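Local coordinates for protein L-lactate dehydrogenase (Trichomonas vaginalis, PDB 4UUL) that interconverts pyruvate and L-lactate with NAD(H), and probably has some malate dehydrogenase activity as well, at residues N130-N135 against G184-S189; A192-A197 against Q206-V211; G278-V283 against D319-K324. The protein carries 1 engineered substitution. All coordinates share one frame; numbering follows the deposited sequence. Where two conformers were deposited one is given.

Contact 1 of 3, residues N130-N135 against G184-S189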
loop_
_atom_site.group_PDB
_atom_site.type_symbol
_atom_site.label_atom_id
_atom_site.label_comp_id
_atom_site.label_asym_id
_atom_site.label_seq_id
_atom_site.Cartn_x
_atom_site.Cartn_y
_atom_site.Cartn_z
ATOM N N ASN B 130 -12.791 -2.824 -15.922
ATOM C CA ASN B 130 -14.009 -2.367 -16.526
ATOM C C ASN B 130 -14.256 -2.914 -17.930
ATOM O O ASN B 130 -13.336 -3.286 -18.661
ATOM C CB ASN B 130 -14.121 -0.855 -16.470
ATOM C CG ASN B 130 -14.709 -0.365 -15.131
ATOM O OD1 ASN B 130 -15.684 -0.940 -14.544
ATOM N ND2 ASN B 130 -14.103 0.691 -14.631
ATOM N N PRO B 131 -15.546 -3.018 -18.310
ATOM C CA PRO B 131 -16.762 -2.712 -17.554
ATOM C C PRO B 131 -17.107 -3.856 -16.588
ATOM O O PRO B 131 -17.368 -4.968 -17.028
ATOM C CB PRO B 131 -17.823 -2.563 -18.664
ATOM C CG PRO B 131 -17.342 -3.472 -19.781
ATOM C CD PRO B 131 -15.853 -3.488 -19.692
ATOM N N ASP B 132 -16.967 -3.627 -15.289
ATOM C CA ASP B 132 -16.877 -4.709 -14.335
ATOM C C ASP B 132 -18.161 -5.536 -14.202
ATOM O O ASP B 132 -18.089 -6.761 -14.176
ATOM C CB ASP B 132 -16.314 -4.270 -12.973
ATOM C CG ASP B 132 -17.110 -3.217 -12.287
ATOM O OD1 ASP B 132 -17.985 -2.564 -12.924
ATOM O OD2 ASP B 132 -16.829 -3.004 -11.108
ATOM N N ASN B 133 -19.354 -4.928 -14.104
ATOM C CA ASN B 133 -20.531 -5.745 -13.963
ATOM C C ASN B 133 -20.700 -6.699 -15.135
ATOM O O ASN B 133 -21.050 -7.873 -14.955
ATOM C CB ASN B 133 -21.821 -4.900 -13.904
ATOM C CG ASN B 133 -21.865 -3.893 -12.778
ATOM O OD1 ASN B 133 -20.996 -3.006 -12.675
ATOM N ND2 ASN B 133 -22.928 -3.960 -11.974
ATOM N N THR B 134 -20.509 -6.188 -16.339
ATOM C CA THR B 134 -20.709 -7.018 -17.527
ATOM C C THR B 134 -19.576 -8.036 -17.702
ATOM O O THR B 134 -19.856 -9.203 -17.994
ATOM C CB THR B 134 -20.910 -6.192 -18.757
ATOM O OG1 THR B 134 -22.128 -5.474 -18.553
ATOM C CG2 THR B 134 -21.006 -7.032 -20.027
ATOM N N ASN B 135 -18.327 -7.632 -17.408
ATOM C CA ASN B 135 -17.264 -8.588 -17.406
ATOM C C ASN B 135 -17.528 -9.734 -16.433
ATOM O O ASN B 135 -17.237 -10.899 -16.741
ATOM C CB ASN B 135 -15.952 -7.898 -17.038
ATOM C CG ASN B 135 -15.442 -6.959 -18.130
ATOM O OD1 ASN B 135 -15.795 -7.071 -19.300
ATOM N ND2 ASN B 135 -14.459 -6.137 -17.765
ATOM N N GLY B 184 -26.705 -0.776 -8.944
ATOM C CA GLY B 184 -26.805 -0.980 -10.373
ATOM C C GLY B 184 -25.479 -1.158 -11.051
ATOM O O GLY B 184 -24.592 -1.890 -10.581
ATOM N N ASN B 185 -25.355 -0.501 -12.189
ATOM C CA ASN B 185 -24.162 -0.567 -13.052
ATOM C C ASN B 185 -23.158 0.490 -12.639
ATOM O O ASN B 185 -23.470 1.453 -12.047
ATOM C CB ASN B 185 -24.577 -0.320 -14.504
ATOM C CG ASN B 185 -23.576 -0.832 -15.516
ATOM O OD1 ASN B 185 -22.545 -1.441 -15.129
ATOM N ND2 ASN B 185 -23.822 -0.552 -16.805
ATOM N N HIS B 186 -21.948 0.345 -13.121
ATOM C CA HIS B 186 -21.018 1.536 -13.359
ATOM C C HIS B 186 -21.410 2.306 -14.566
ATOM O O HIS B 186 -22.353 1.930 -15.275
ATOM C CB HIS B 186 -19.608 1.085 -13.488
ATOM C CG HIS B 186 -19.007 0.924 -12.125
ATOM N ND1 HIS B 186 -18.609 -0.285 -11.618
ATOM C CD2 HIS B 186 -18.804 1.824 -11.128
ATOM C CE1 HIS B 186 -18.094 -0.112 -10.412
ATOM N NE2 HIS B 186 -18.293 1.141 -10.057
ATOM N N GLY B 187 -20.722 3.372 -14.848
ATOM C CA GLY B 187 -21.014 4.215 -15.979
ATOM C C GLY B 187 -22.071 5.173 -15.608
ATOM O O GLY B 187 -22.417 5.363 -14.409
ATOM N N GLU B 188 -22.615 5.748 -16.661
ATOM C CA GLU B 188 -23.581 6.793 -16.592
ATOM C C GLU B 188 -24.793 6.404 -15.797
ATOM O O GLU B 188 -25.391 7.287 -15.236
ATOM C CB GLU B 188 -23.971 7.232 -18.017
ATOM C CG GLU B 188 -22.843 7.927 -18.784
ATOM C CD GLU B 188 -23.260 8.414 -20.161
ATOM O OE1 GLU B 188 -24.438 8.216 -20.542
ATOM O OE2 GLU B 188 -22.405 8.993 -20.857
ATOM N N SER B 189 -25.189 5.124 -15.760
ATOM C CA SER B 189 -26.425 4.772 -15.120
ATOM C C SER B 189 -26.328 4.460 -13.630
ATOM O O SER B 189 -27.312 4.166 -12.990
ATOM C CB SER B 189 -27.130 3.607 -15.833
ATOM O OG SER B 189 -26.507 2.394 -15.555
HETATM O O HOH W 1 -21.355 -1.605 -10.430
HETATM O O HOH W 2 -20.764 -3.022 -16.660
#

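Contact 2 of 3, residues A192-A197 against Q206-V211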
loop_
_atom_site.group_PDB
_atom_site.type_symbol
_atom_site.label_atom_id
_atom_site.label_comp_id
_atom_site.label_asym_id
_atom_site.label_seq_id
_atom_site.Cartn_x
_atom_site.Cartn_y
_atom_site.Cartn_z
ATOM N N ALA B 192 -26.190 6.657 -7.292
ATOM C CA ALA B 192 -25.580 7.051 -6.009
ATOM C C ALA B 192 -26.756 7.557 -5.150
ATOM O O ALA B 192 -27.215 8.705 -5.269
ATOM C CB ALA B 192 -24.509 8.117 -6.240
ATOM N N ASP B 193 -27.264 6.669 -4.332
ATOM C CA ASP B 193 -28.498 6.867 -3.590
ATOM C C ASP B 193 -28.242 7.412 -2.192
ATOM O O ASP B 193 -27.541 6.771 -1.376
ATOM C CB ASP B 193 -29.184 5.512 -3.483
ATOM C CG ASP B 193 -30.482 5.520 -2.673
ATOM O OD1 ASP B 193 -31.125 6.577 -2.562
ATOM O OD2 ASP B 193 -30.847 4.423 -2.183
ATOM N N LEU B 194 -28.758 8.600 -1.935
ATOM C CA LEU B 194 -28.735 9.226 -0.638
ATOM C C LEU B 194 -30.058 9.157 0.072
ATOM O O LEU B 194 -30.174 9.723 1.165
ATOM C CB LEU B 194 -28.294 10.684 -0.765
ATOM C CG LEU B 194 -26.901 10.909 -1.348
ATOM C CD1 LEU B 194 -26.516 12.405 -1.335
ATOM C CD2 LEU B 194 -25.807 10.019 -0.688
ATOM N N THR B 195 -31.070 8.552 -0.536
ATOM C CA THR B 195 -32.436 8.604 0.037
ATOM C C THR B 195 -32.650 7.775 1.296
ATOM O O THR B 195 -33.642 7.991 1.990
ATOM C CB THR B 195 -33.518 8.264 -0.988
ATOM O OG1 THR B 195 -33.446 6.894 -1.320
ATOM C CG2 THR B 195 -33.378 9.101 -2.223
ATOM N N GLN B 196 -31.734 6.845 1.595
ATOM C CA GLN B 196 -31.780 6.095 2.845
ATOM C C GLN B 196 -30.905 6.731 3.912
ATOM O O GLN B 196 -31.028 6.405 5.086
ATOM C CB GLN B 196 -31.247 4.679 2.693
ATOM C CG GLN B 196 -31.408 4.035 1.318
ATOM C CD GLN B 196 -32.846 3.750 0.936
ATOM O OE1 GLN B 196 -33.755 3.556 1.800
ATOM N NE2 GLN B 196 -33.064 3.639 -0.360
ATOM N N ALA B 197 -30.022 7.636 3.513
ATOM C CA ALA B 197 -28.884 7.954 4.357
ATOM C C ALA B 197 -29.244 8.831 5.550
ATOM O O ALA B 197 -30.095 9.738 5.471
ATOM C CB ALA B 197 -27.817 8.633 3.538
ATOM N N GLN B 206 -30.415 12.807 11.695
ATOM C CA GLN B 206 -31.357 13.245 10.665
ATOM C C GLN B 206 -31.090 12.532 9.346
ATOM O O GLN B 206 -30.035 11.963 9.140
ATOM C CB GLN B 206 -31.226 14.735 10.373
ATOM C CG GLN B 206 -31.413 15.649 11.564
ATOM C CD GLN B 206 -31.464 17.088 11.141
ATOM O OE1 GLN B 206 -30.454 17.791 11.195
ATOM N NE2 GLN B 206 -32.637 17.538 10.685
ATOM N N LYS B 207 -32.056 12.585 8.437
ATOM C CA LYS B 207 -31.875 12.104 7.088
ATOM C C LYS B 207 -31.109 13.123 6.267
ATOM O O LYS B 207 -31.387 14.325 6.297
ATOM C CB LYS B 207 -33.209 11.824 6.401
ATOM C CG LYS B 207 -33.883 10.550 6.863
ATOM C CD LYS B 207 -35.234 10.368 6.158
ATOM C CE LYS B 207 -35.099 9.935 4.746
ATOM N NZ LYS B 207 -34.541 8.582 4.743
ATOM N N VAL B 208 -30.125 12.631 5.525
ATOM C CA VAL B 208 -29.333 13.497 4.692
ATOM C C VAL B 208 -30.203 14.311 3.749
ATOM O O VAL B 208 -30.002 15.499 3.596
ATOM C CB VAL B 208 -28.283 12.668 3.919
ATOM C CG1 VAL B 208 -27.557 13.499 2.858
ATOM C CG2 VAL B 208 -27.285 12.048 4.900
ATOM N N VAL B 209 -31.201 13.690 3.112
ATOM C CA VAL B 209 -31.984 14.426 2.101
ATOM C C VAL B 209 -32.948 15.440 2.736
ATOM O O VAL B 209 -33.517 16.287 2.043
ATOM C CB VAL B 209 -32.803 13.505 1.183
ATOM C CG1 VAL B 209 -31.855 12.650 0.345
ATOM C CG2 VAL B 209 -33.792 12.679 2.001
ATOM N N ASP B 210 -33.115 15.389 4.059
ATOM C CA ASP B 210 -33.960 16.358 4.765
ATOM C C ASP B 210 -33.182 17.602 5.128
ATOM O O ASP B 210 -33.778 18.589 5.534
ATOM C CB ASP B 210 -34.538 15.753 6.037
ATOM C CG ASP B 210 -35.605 14.703 5.767
ATOM O OD1 ASP B 210 -36.071 14.590 4.612
ATOM O OD2 ASP B 210 -35.973 13.987 6.722
ATOM N N VAL B 211 -31.855 17.532 5.030
ATOM C CA VAL B 211 -30.985 18.629 5.400
ATOM C C VAL B 211 -30.337 19.262 4.183
ATOM O O VAL B 211 -30.288 20.458 4.076
ATOM C CB VAL B 211 -29.934 18.173 6.412
ATOM C CG1 VAL B 211 -28.934 19.282 6.689
ATOM C CG2 VAL B 211 -30.611 17.746 7.705
HETATM O O HOH W 3 -31.510 10.700 3.365
#

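Contact 3 of 3, residues G278-V283 against D319-K324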
loop_
_atom_site.group_PDB
_atom_site.type_symbol
_atom_site.label_atom_id
_atom_site.label_comp_id
_atom_site.label_asym_id
_atom_site.label_seq_id
_atom_site.Cartn_x
_atom_site.Cartn_y
_atom_site.Cartn_z
ATOM N N GLY B 278 -37.004 -5.458 -6.685
ATOM C CA GLY B 278 -37.631 -5.472 -7.987
ATOM C C GLY B 278 -36.655 -5.548 -9.151
ATOM O O GLY B 278 -36.966 -5.059 -10.254
ATOM N N ILE B 279 -35.503 -6.171 -8.934
ATOM C CA ILE B 279 -34.520 -6.300 -10.005
ATOM C C ILE B 279 -34.608 -7.718 -10.586
ATOM O O ILE B 279 -34.682 -8.699 -9.868
ATOM C CB ILE B 279 -33.093 -6.053 -9.464
ATOM C CG1 ILE B 279 -33.047 -4.766 -8.646
ATOM C CG2 ILE B 279 -32.098 -6.014 -10.614
ATOM C CD1 ILE B 279 -33.519 -3.536 -9.329
ATOM N N LYS B 280 -34.607 -7.783 -11.895
ATOM C CA LYS B 280 -34.715 -9.054 -12.606
ATOM C C LYS B 280 -33.408 -9.857 -12.569
ATOM O O LYS B 280 -32.328 -9.293 -12.789
ATOM C CB LYS B 280 -35.072 -8.760 -14.039
ATOM C CG LYS B 280 -35.403 -9.996 -14.829
ATOM C CD LYS B 280 -35.653 -9.715 -16.298
ATOM C CE LYS B 280 -36.160 -10.947 -17.019
ATOM N NZ LYS B 280 -37.565 -11.240 -16.688
ATOM N N PRO B 281 -33.464 -11.166 -12.335
ATOM C CA PRO B 281 -32.279 -12.023 -12.459
ATOM C C PRO B 281 -31.698 -11.973 -13.840
ATOM O O PRO B 281 -32.402 -11.717 -14.825
ATOM C CB PRO B 281 -32.815 -13.411 -12.161
ATOM C CG PRO B 281 -34.080 -13.169 -11.350
ATOM C CD PRO B 281 -34.670 -11.923 -11.890
ATOM N N GLY B 282 -30.380 -12.167 -13.905
ATOM C CA GLY B 282 -29.703 -12.356 -15.181
ATOM C C GLY B 282 -28.543 -11.409 -15.451
ATOM O O GLY B 282 -27.896 -11.575 -16.473
ATOM N N VAL B 283 -28.310 -10.437 -14.572
ATOM C CA VAL B 283 -27.178 -9.541 -14.677
ATOM C C VAL B 283 -26.478 -9.504 -13.306
ATOM O O VAL B 283 -26.959 -10.105 -12.343
ATOM C CB VAL B 283 -27.572 -8.139 -15.118
ATOM C CG1 VAL B 283 -28.088 -8.140 -16.555
ATOM C CG2 VAL B 283 -28.589 -7.513 -14.171
ATOM N N ASP B 319 -30.040 -0.862 -18.621
ATOM C CA ASP B 319 -28.682 -0.656 -19.124
ATOM C C ASP B 319 -27.860 -1.935 -19.000
ATOM O O ASP B 319 -27.192 -2.348 -19.964
ATOM C CB ASP B 319 -28.047 0.463 -18.324
ATOM C CG ASP B 319 -26.706 0.849 -18.757
ATOM O OD1 ASP B 319 -26.432 0.848 -19.957
ATOM O OD2 ASP B 319 -25.866 1.213 -17.879
ATOM N N LEU B 320 -27.931 -2.613 -17.860
ATOM C CA LEU B 320 -27.163 -3.853 -17.688
ATOM C C LEU B 320 -27.606 -4.942 -18.622
ATOM O O LEU B 320 -26.760 -5.651 -19.164
ATOM C CB LEU B 320 -27.238 -4.304 -16.248
ATOM C CG LEU B 320 -26.340 -3.521 -15.300
ATOM C CD1 LEU B 320 -26.869 -3.637 -13.874
ATOM C CD2 LEU B 320 -24.928 -4.004 -15.408
ATOM N N PHE B 321 -28.910 -5.093 -18.835
ATOM C CA PHE B 321 -29.355 -6.130 -19.746
ATOM C C PHE B 321 -28.873 -5.809 -21.166
ATOM O O PHE B 321 -28.540 -6.702 -21.953
ATOM C CB PHE B 321 -30.894 -6.325 -19.673
ATOM C CG PHE B 321 -31.276 -7.234 -18.539
ATOM C CD1 PHE B 321 -31.228 -8.617 -18.676
ATOM C CD2 PHE B 321 -31.596 -6.703 -17.300
ATOM C CE1 PHE B 321 -31.519 -9.480 -17.630
ATOM C CE2 PHE B 321 -31.849 -7.542 -16.216
ATOM C CZ PHE B 321 -31.842 -8.916 -16.389
ATOM N N HIS B 322 -28.885 -4.542 -21.523
ATOM C CA HIS B 322 -28.375 -4.122 -22.832
ATOM C C HIS B 322 -26.874 -4.410 -22.986
ATOM O O HIS B 322 -26.445 -4.911 -24.023
ATOM C CB HIS B 322 -28.675 -2.659 -23.043
ATOM C CG HIS B 322 -28.287 -2.194 -24.385
ATOM N ND1 HIS B 322 -28.736 -2.804 -25.534
ATOM C CD2 HIS B 322 -27.450 -1.214 -24.779
ATOM C CE1 HIS B 322 -28.187 -2.221 -26.578
ATOM N NE2 HIS B 322 -27.423 -1.238 -26.151
ATOM N N GLU B 323 -26.075 -4.106 -21.980
ATOM C CA GLU B 323 -24.660 -4.395 -22.077
ATOM C C GLU B 323 -24.404 -5.896 -22.256
ATOM O O GLU B 323 -23.534 -6.331 -23.012
ATOM C CB GLU B 323 -23.861 -3.926 -20.869
ATOM C CG GLU B 323 -23.827 -2.423 -20.661
ATOM C CD GLU B 323 -22.733 -2.006 -19.685
ATOM O OE1 GLU B 323 -22.016 -2.881 -19.126
ATOM O OE2 GLU B 323 -22.555 -0.810 -19.486
ATOM N N LYS B 324 -25.174 -6.691 -21.520
ATOM C CA LYS B 324 -25.085 -8.134 -21.625
ATOM C C LYS B 324 -25.371 -8.575 -23.059
ATOM O O LYS B 324 -24.678 -9.419 -23.598
ATOM C CB LYS B 324 -26.049 -8.794 -20.620
ATOM C CG LYS B 324 -26.058 -10.298 -20.685
ATOM C CD LYS B 324 -27.049 -10.881 -19.710
ATOM C CE LYS B 324 -27.155 -12.370 -19.774
ATOM N NZ LYS B 324 -28.246 -12.904 -18.907
#

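Contact 1 of 3, residues N130-N135 against G184-S189
His186 and Asp132 meet at the centre of this contact: ND1 of His186 donates to OD1 of Asp132 at 2.7 Å. The carboxylate oxygen lies at the ring's edge, close to the ring plane, and offers its syn lone pair. A chi1 of 60° sets CG of Asp132 between the backbone N and the carbonyl carbon, a crowded position, and the carboxylate plane is turned 32° from that of the ring. NE2, at the far end of the imidazole, is bonded to Asp158, which helps fix the ring's rotation.

The tight part lies deeper, around Asn133. Its ND2 donates to Gly184 O at 3.0 Å and also to Val284 O, while its OD1 takes a water at 2.7 Å that sits above one face of the His186 ring, toward the rim. An amide suits this buried spot, since it can both give and receive. Its OD1 is 3.3 Å from OD1 of Asn185, with both atoms acceptors; a second water links Asn185 OD1 (2.8 Å) to Thr134 N. Gly184 adopts backbone angles that favour glycine, and the ND2 of Asn185 is held by Asp319.

Packing is looser on the exposed side, at Asn130. In the conformer given, its OD1 accepts from Asp132 N in an Asx turn, just ahead of the helix and spanning the cis-proline Pro131. NADH, absent here, is known to bind at Asn130 and Asp132, and His186 is the predicted proton acceptor, as expected for the catalytic cleft between the two domains of a lactate/malate dehydrogenase.

Contact 2 of 3, residues A192-A197 against Q206-V211
Ala197 and Val208 are joined by a main-chain hydrogen bond, Val208 N to Ala197 O, 2.9 Å long and nearly straight at 164°. The same carbonyl oxygen receives a CA-H contact from Lys207, with CA at 3.4 Å, and a bond from a water. This water also donates to Leu194 O (2.8 Å) and accepts from Val209 N, bridging the 194-197 turn and the start of the short 208-211 helix.

Lys207 makes the polar side-chain link: it bends at chi3 (75°) and chi4, bringing NZ to donate to Thr195 O at 3.0 Å. A long, flexible lysine suits a partly exposed position that must still reach a carbonyl. Within segment 192-197, the bond from Thr195 N to Asp193 OD1 makes an Asx turn, and Thr195 OG1 adds a second bond to OD1. Asp193 OD2 takes Gln196 NE2, which is also bonded to Lys304 O.

The bond from Val208 continues the pairing of strands 198-201 and 204-207, which form a beta hairpin at one edge of the antiparallel sheet of the C-terminal domain. Strand 191-193 is the opposite edge, and 194-197 carry the chain across from it, past 177-183, to 198-201.

Apolar contacts are made by small and branched residues. Ala197 CB touches Val208 CG2 at 3.7 Å, and Val209 CG1 lies against Leu194 CB at 4.2 Å, while Phe221 of helix 214-236 also packs on Leu194.

Contact 3 of 3, residues G278-V283 against D319-K324
Val283 turns its CG1 anti to its own carbonyl carbon (chi1 -67°), and Phe321 does likewise with its CG (chi1 -84°), which brings the methyl group and the ring together. CG1 stands over the centre of the benzene ring, 3.6 Å from the centroid and only 1° off its normal, an almost ideal CH-pi contact. The other methyl, CG2, is nearer the rim, 3.8 Å from CE2. A beta-branched valine suits the place because CG1 covers the ring while also meeting Leu320 CB at 3.9 Å.

The rim of Phe321 faces main chain: Pro281 O, 3.3 Å from CZ, and Lys280 O both lie near the ring plane, where the ring's C-H bonds carry slight positive charge. The aliphatic part of Lys280 lies on the other side of that plane from the valine, its CD 3.9 Å from the same CZ.

Gly282 sits where a beta-carbon would be tight against Phe321 CE1, and its backbone angles also call for glycine. Its carbonyl oxygen receives Lys324 NZ at 2.8 Å, in the carbonyl plane on a lone pair. The lysine chain, extended from CG to NZ, reaches from the helix to the loop; NZ also makes a long, weak ion pair with Glu137.

Here the loop that leads into strand 284-291 is packed against the long final helix, 307-337, of the lactate/malate dehydrogenase C-terminal domain.

Overall arrangement
Contacts 1 and 3 form a continuous neighbourhood, their centres about 11 Å apart, whereas contact 2 is about 24 Å from contact 1 and 26 Å from contact 3. Helix 307-337 joins the first pair: Thr134 OG1 reaches Glu323 OE1 at 2.7 Å, and Ser189 OG reaches Asp319 OD2 at the same distance, both probable hydrogen bonds. Leu320 CD2 packs 3.5 Å from Asn185 CG. The side chain of Leu320 is about 8 Å from that of His186, which places contact 3 beside the predicted catalytic site. Contact 2 follows contact 1 after two intervening residues but lies away from the annotated sites, where the outer strands of the C-terminal antiparallel sheet end.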